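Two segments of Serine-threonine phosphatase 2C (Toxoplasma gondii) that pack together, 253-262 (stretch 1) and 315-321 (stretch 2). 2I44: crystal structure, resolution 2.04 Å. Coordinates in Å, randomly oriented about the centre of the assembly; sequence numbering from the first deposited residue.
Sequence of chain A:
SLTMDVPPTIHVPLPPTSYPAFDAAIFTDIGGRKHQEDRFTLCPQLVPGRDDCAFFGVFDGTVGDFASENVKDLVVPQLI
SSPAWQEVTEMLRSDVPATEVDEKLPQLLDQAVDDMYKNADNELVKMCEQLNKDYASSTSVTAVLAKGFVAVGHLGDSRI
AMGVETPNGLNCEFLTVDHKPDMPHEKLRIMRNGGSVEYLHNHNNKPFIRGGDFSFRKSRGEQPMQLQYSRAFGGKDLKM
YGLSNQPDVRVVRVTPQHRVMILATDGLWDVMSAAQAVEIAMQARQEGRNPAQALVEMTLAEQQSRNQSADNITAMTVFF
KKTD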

ATOM      1  N   ARG A 253      -8.193  14.218   7.576  1.00 24.08           N
ATOM      2  CA  ARG A 253      -9.203  15.069   6.953  1.00 25.30           C
ATOM      3  C   ARG A 253      -8.558  15.743   5.752  1.00 25.21           C
ATOM      4  O   ARG A 253      -7.471  16.309   5.869  1.00 27.06           O
ATOM      5  N   VAL A 254      -9.206  15.678   4.598  1.00 24.17           N
ATOM      6  CA  VAL A 254      -8.661  16.336   3.425  1.00 23.77           C
ATOM      7  C   VAL A 254      -9.045  17.809   3.555  1.00 25.45           C
ATOM      8  O   VAL A 254     -10.220  18.160   3.460  1.00 25.80           O
ATOM      9  N   THR A 255      -8.062  18.670   3.795  1.00 25.61           N
ATOM     10  CA  THR A 255      -8.336  20.095   3.936  1.00 24.66           C
ATOM     11  C   THR A 255      -8.068  20.827   2.624  1.00 24.88           C
ATOM     12  O   THR A 255      -7.488  20.265   1.694  1.00 22.66           O
ATOM     13  N   PRO A 256      -8.486  22.098   2.533  1.00 24.01           N
ATOM     14  CA  PRO A 256      -8.266  22.876   1.311  1.00 26.56           C
ATOM     15  C   PRO A 256      -6.791  22.936   0.913  1.00 25.60           C
ATOM     16  O   PRO A 256      -6.466  23.080  -0.264  1.00 26.74           O
ATOM     17  N   GLN A 257      -5.906  22.823   1.900  1.00 26.43           N
ATOM     18  CA  GLN A 257      -4.465  22.876   1.658  1.00 27.02           C
ATOM     19  C   GLN A 257      -3.866  21.568   1.156  1.00 26.45           C
ATOM     20  O   GLN A 257      -2.746  21.557   0.634  1.00 25.56           O
ATOM     21  N   HIS A 258      -4.586  20.463   1.323  1.00 26.55           N
ATOM     22  CA  HIS A 258      -4.077  19.180   0.846  1.00 26.42           C
ATOM     23  C   HIS A 258      -3.984  19.210  -0.678  1.00 26.48           C
ATOM     24  O   HIS A 258      -4.986  19.385  -1.377  1.00 27.16           O
ATOM     25  N   ARG A 259      -2.766  19.046  -1.186  1.00 24.86           N
ATOM     26  CA  ARG A 259      -2.515  19.120  -2.619  1.00 23.30           C
ATOM     27  C   ARG A 259      -2.301  17.805  -3.349  1.00 23.21           C
ATOM     28  O   ARG A 259      -2.829  17.605  -4.444  1.00 20.47           O
ATOM     29  N   VAL A 260      -1.524  16.906  -2.765  1.00 20.26           N
ATOM     30  CA  VAL A 260      -1.257  15.661  -3.457  1.00 20.49           C
ATOM     31  C   VAL A 260      -0.901  14.494  -2.545  1.00 20.57           C
ATOM     32  O   VAL A 260      -0.272  14.660  -1.503  1.00 19.28           O
HETATM   33  N   MSE A 261      -1.340  13.309  -2.944  1.00 20.53           N
HETATM   34  CA  MSE A 261      -1.060  12.088  -2.209  1.00 20.23           C
HETATM   35  C   MSE A 261      -0.347  11.184  -3.202  1.00 20.03           C
HETATM   36  O   MSE A 261      -0.732  11.115  -4.373  1.00 20.96           O
ATOM     37  N   ILE A 262       0.701  10.509  -2.744  1.00 18.59           N
ATOM     38  CA  ILE A 262       1.465   9.625  -3.613  1.00 17.48           C
ATOM     39  C   ILE A 262       1.602   8.242  -2.995  1.00 17.97           C
ATOM     40  O   ILE A 262       2.188   8.086  -1.921  1.00 17.56           O
ATOM     41  N   ALA A 315       4.214   4.124  -9.150  1.00 15.70           N
ATOM     42  CA  ALA A 315       3.785   5.357  -8.514  1.00 16.15           C
ATOM     43  C   ALA A 315       2.359   5.700  -8.941  1.00 16.21           C
ATOM     44  O   ALA A 315       2.001   5.584 -10.109  1.00 15.86           O
HETATM   45  N   MSE A 316       1.547   6.095  -7.970  1.00 17.01           N
HETATM   46  CA  MSE A 316       0.166   6.476  -8.216  1.00 19.63           C
HETATM   47  C   MSE A 316       0.045   7.855  -7.580  1.00 19.02           C
HETATM   48  O   MSE A 316       0.241   8.001  -6.376  1.00 19.12           O
ATOM     49  N   THR A 317      -0.248   8.864  -8.394  1.00 19.20           N
ATOM     50  CA  THR A 317      -0.385  10.230  -7.907  1.00 19.37           C
ATOM     51  C   THR A 317      -1.841  10.681  -7.873  1.00 19.88           C
ATOM     52  O   THR A 317      -2.586  10.477  -8.827  1.00 19.44           O
ATOM     53  N   VAL A 318      -2.240  11.295  -6.765  1.00 19.44           N
ATOM     54  CA  VAL A 318      -3.606  11.771  -6.600  1.00 21.11           C
ATOM     55  C   VAL A 318      -3.590  13.242  -6.187  1.00 22.35           C
ATOM     56  O   VAL A 318      -3.055  13.594  -5.140  1.00 21.71           O
ATOM     57  N   PHE A 319      -4.169  14.100  -7.017  1.00 23.47           N
ATOM     58  CA  PHE A 319      -4.214  15.528  -6.715  1.00 24.09           C
ATOM     59  C   PHE A 319      -5.635  15.905  -6.324  1.00 25.64           C
ATOM     60  O   PHE A 319      -6.562  15.785  -7.123  1.00 25.76           O
ATOM     61  N   PHE A 320      -5.798  16.351  -5.085  1.00 25.04           N
ATOM     62  CA  PHE A 320      -7.098  16.734  -4.573  1.00 27.28           C
ATOM     63  C   PHE A 320      -7.608  18.008  -5.242  1.00 29.55           C
ATOM     64  O   PHE A 320      -6.834  18.788  -5.793  1.00 29.53           O
ATOM     65  N   LYS A 321      -8.919  18.206  -5.199  1.00 32.90           N
ATOM     66  CA  LYS A 321      -9.529  19.391  -5.788  1.00 33.93           C
ATOM     67  C   LYS A 321     -10.603  19.928  -4.855  1.00 35.92           C
ATOM     68  O   LYS A 321     -10.959  19.202  -3.902  1.00 38.01           O
TER

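Strands 258-262 and 315-320 run antiparallel, their axes 4.6 Å apart at closest approach, and the polar groups between them are almost wholly backbone. Met 261 and Val 318 satisfy each other in both directions: Met 261 N donates to Val 318 O at 2.8 Å and Val 318 N donates to Met 261 O, also at 2.8 Å. Further along, Phe 320 N reaches Arg 259 O over a longer, more bent bond of 3.3 Å. That carbonyl is also served by water 1, which donates to Arg 259 O and to Phe 320 O, each at 2.7 Å, and so bridges the strands where their direct pairing slackens. The CA-H groups add weaker contacts, notably Val 260 CA to Val 318 O at 3.2 Å.

Side chains alternate between the sheet faces. On one, Val 260 (chi1 p) sets CG2 over a face of the Phe 319 ring (chi1 m), 3.6 Å from CE1 of Phe 319, while Ile 262 (m, t) brings CG1 to 4.2 Å from CG2 of Thr 317 (p). On the other, the CB atoms of Met 261 and Val 318 lie 4.3 Å apart; both side chains have chi1 t, and the selenomethionine end of Met 261 leads away from stretch 2.

Phe 320 (chi1 m) points toward stretch 1 and has the largest area covered. Val 254 (t) lays CG1 over one ring face, 3.9 Å from CD1 of Phe 320, and Met 261 CB approaches Phe 320 CZ at 3.9 Å.

Arg 259 (m, m, t) points away from stretch 2. Its NH1 donates to Pro 256 O at 2.7 Å, tying the strand to the preceding type I turn, which is closed by His 258 N to Thr 255 O at 2.9 Å; NE and NH2 are satisfied elsewhere in the structure.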

ATOM      1  CB  ARG A 253      -9.665  16.173   7.899  1.00 27.90           C
ATOM      2  CG  ARG A 253     -10.419  15.731   9.123  1.00 31.10           C
ATOM      3  CD  ARG A 253     -10.689  16.943  10.016  1.00 35.35           C
ATOM      4  NE  ARG A 253     -11.414  16.582  11.234  1.00 41.43           N
ATOM      5  CZ  ARG A 253     -12.732  16.418  11.308  1.00 42.39           C
ATOM      6  NH1 ARG A 253     -13.491  16.588  10.229  1.00 42.04           N
ATOM      7  NH2 ARG A 253     -13.293  16.072  12.459  1.00 44.52           N
ATOM      8  CB  VAL A 254      -9.266  15.778   2.131  1.00 23.92           C
ATOM      9  CG1 VAL A 254      -8.641  16.469   0.928  1.00 22.66           C
ATOM     10  CG2 VAL A 254      -9.051  14.268   2.062  1.00 23.04           C
ATOM     11  CB  THR A 255      -7.446  20.726   5.015  1.00 24.59           C
ATOM     12  OG1 THR A 255      -6.109  20.848   4.514  1.00 23.81           O
ATOM     13  CG2 THR A 255      -7.448  19.862   6.272  1.00 24.88           C
ATOM     14  CB  PRO A 256      -8.818  24.252   1.678  1.00 26.64           C
ATOM     15  CG  PRO A 256      -9.950  23.908   2.604  1.00 27.28           C
ATOM     16  CD  PRO A 256      -9.322  22.846   3.489  1.00 26.34           C
ATOM     17  CB  GLN A 257      -3.726  23.313   2.928  1.00 28.16           C
ATOM     18  CG  GLN A 257      -4.015  24.741   3.369  1.00 31.79           C
ATOM     19  CD  GLN A 257      -5.455  24.946   3.806  1.00 32.05           C
ATOM     20  OE1 GLN A 257      -5.949  24.269   4.711  1.00 33.37           O
ATOM     21  NE2 GLN A 257      -6.133  25.887   3.167  1.00 31.38           N
ATOM     22  CB  HIS A 258      -4.972  18.045   1.346  1.00 27.01           C
ATOM     23  CG  HIS A 258      -4.725  17.689   2.780  1.00 27.19           C
ATOM     24  ND1 HIS A 258      -4.005  16.574   3.157  1.00 29.37           N
ATOM     25  CD2 HIS A 258      -5.016  18.351   3.923  1.00 27.31           C
ATOM     26  CE1 HIS A 258      -3.860  16.568   4.470  1.00 26.41           C
ATOM     27  NE2 HIS A 258      -4.464  17.635   4.959  1.00 29.88           N
ATOM     28  CB  ARG A 259      -1.297  20.010  -2.872  1.00 25.63           C
ATOM     29  CG  ARG A 259      -1.470  21.447  -2.431  1.00 29.00           C
ATOM     30  CD  ARG A 259      -2.146  22.282  -3.506  1.00 30.05           C
ATOM     31  NE  ARG A 259      -2.440  23.629  -3.021  1.00 34.02           N
ATOM     32  CZ  ARG A 259      -3.425  23.928  -2.176  1.00 35.42           C
ATOM     33  NH1 ARG A 259      -4.228  22.972  -1.718  1.00 35.40           N
ATOM     34  NH2 ARG A 259      -3.600  25.184  -1.777  1.00 33.69           N
ATOM     35  CB  VAL A 260      -0.125  15.877  -4.489  1.00 20.83           C
ATOM     36  CG1 VAL A 260       1.115  16.421  -3.785  1.00 21.24           C
ATOM     37  CG2 VAL A 260       0.184  14.583  -5.222  1.00 20.94           C
HETATM   38  CB  MSE A 261      -2.367  11.451  -1.722  1.00 21.71           C
HETATM   39  CG  MSE A 261      -2.195  10.131  -0.981  1.00 24.54           C
HETATM   40 SE   MSE A 261      -3.880   9.468  -0.262  1.00 37.87          SE
HETATM   41  CE  MSE A 261      -3.547   9.810   1.606  1.00 26.50           C
ATOM     42  CB  ILE A 262       2.892  10.180  -3.870  1.00 17.93           C
ATOM     43  CG1 ILE A 262       2.811  11.560  -4.526  1.00 17.99           C
ATOM     44  CG2 ILE A 262       3.679   9.213  -4.754  1.00 15.66           C
ATOM     45  CD1 ILE A 262       4.164  12.219  -4.732  1.00 17.89           C
ATOM     46  CB  ALA A 315       4.734   6.494  -8.877  1.00 14.21           C
HETATM   47  CB  MSE A 316      -0.793   5.486  -7.531  1.00 20.94           C
HETATM   48  CG  MSE A 316      -2.282   5.764  -7.760  1.00 25.03           C
HETATM   49 SE   MSE A 316      -3.460   4.512  -6.819  1.00 36.08          SE
HETATM   50  CE  MSE A 316      -3.397   3.056  -8.083  1.00 25.35           C
ATOM     51  CB  THR A 317       0.426  11.216  -8.786  1.00 21.51           C
ATOM     52  OG1 THR A 317       0.128  10.992 -10.172  1.00 19.35           O
ATOM     53  CG2 THR A 317       1.920  11.026  -8.559  1.00 20.66           C
ATOM     54  CB  VAL A 318      -4.350  10.952  -5.516  1.00 20.97           C
ATOM     55  CG1 VAL A 318      -5.789  11.432  -5.392  1.00 21.61           C
ATOM     56  CG2 VAL A 318      -4.302   9.465  -5.859  1.00 20.08           C
ATOM     57  CB  PHE A 319      -3.768  16.346  -7.934  1.00 24.06           C
ATOM     58  CG  PHE A 319      -2.319  16.153  -8.300  1.00 23.91           C
ATOM     59  CD1 PHE A 319      -1.336  16.991  -7.778  1.00 23.83           C
ATOM     60  CD2 PHE A 319      -1.937  15.119  -9.150  1.00 23.80           C
ATOM     61  CE1 PHE A 319       0.005  16.802  -8.096  1.00 25.90           C
ATOM     62  CE2 PHE A 319      -0.595  14.919  -9.476  1.00 26.16           C
ATOM     63  CZ  PHE A 319       0.377  15.760  -8.949  1.00 26.50           C
ATOM     64  CB  PHE A 320      -7.005  16.937  -3.061  1.00 25.69           C
ATOM     65  CG  PHE A 320      -6.532  15.719  -2.316  1.00 26.21           C
ATOM     66  CD1 PHE A 320      -7.326  14.575  -2.248  1.00 24.36           C
ATOM     67  CD2 PHE A 320      -5.283  15.707  -1.700  1.00 25.49           C
ATOM     68  CE1 PHE A 320      -6.885  13.434  -1.577  1.00 25.78           C
ATOM     69  CE2 PHE A 320      -4.830  14.570  -1.024  1.00 25.45           C
ATOM     70  CZ  PHE A 320      -5.635  13.430  -0.964  1.00 25.16           C
ATOM     71  CB  LYS A 321     -10.143  19.054  -7.148  1.00 33.46           C
ATOM     72  CG  LYS A 321      -9.110  18.817  -8.237  1.00 34.92           C
ATOM     73  CD  LYS A 321      -9.735  18.608  -9.610  1.00 33.07           C
ATOM     74  CE  LYS A 321     -10.420  17.258  -9.728  1.00 32.69           C
ATOM     75  NZ  LYS A 321     -10.846  17.008 -11.139  1.00 33.69           N
TER
HETATM   76  O   HOH W   1      -4.180  19.325  -6.060  1.00 28.47           O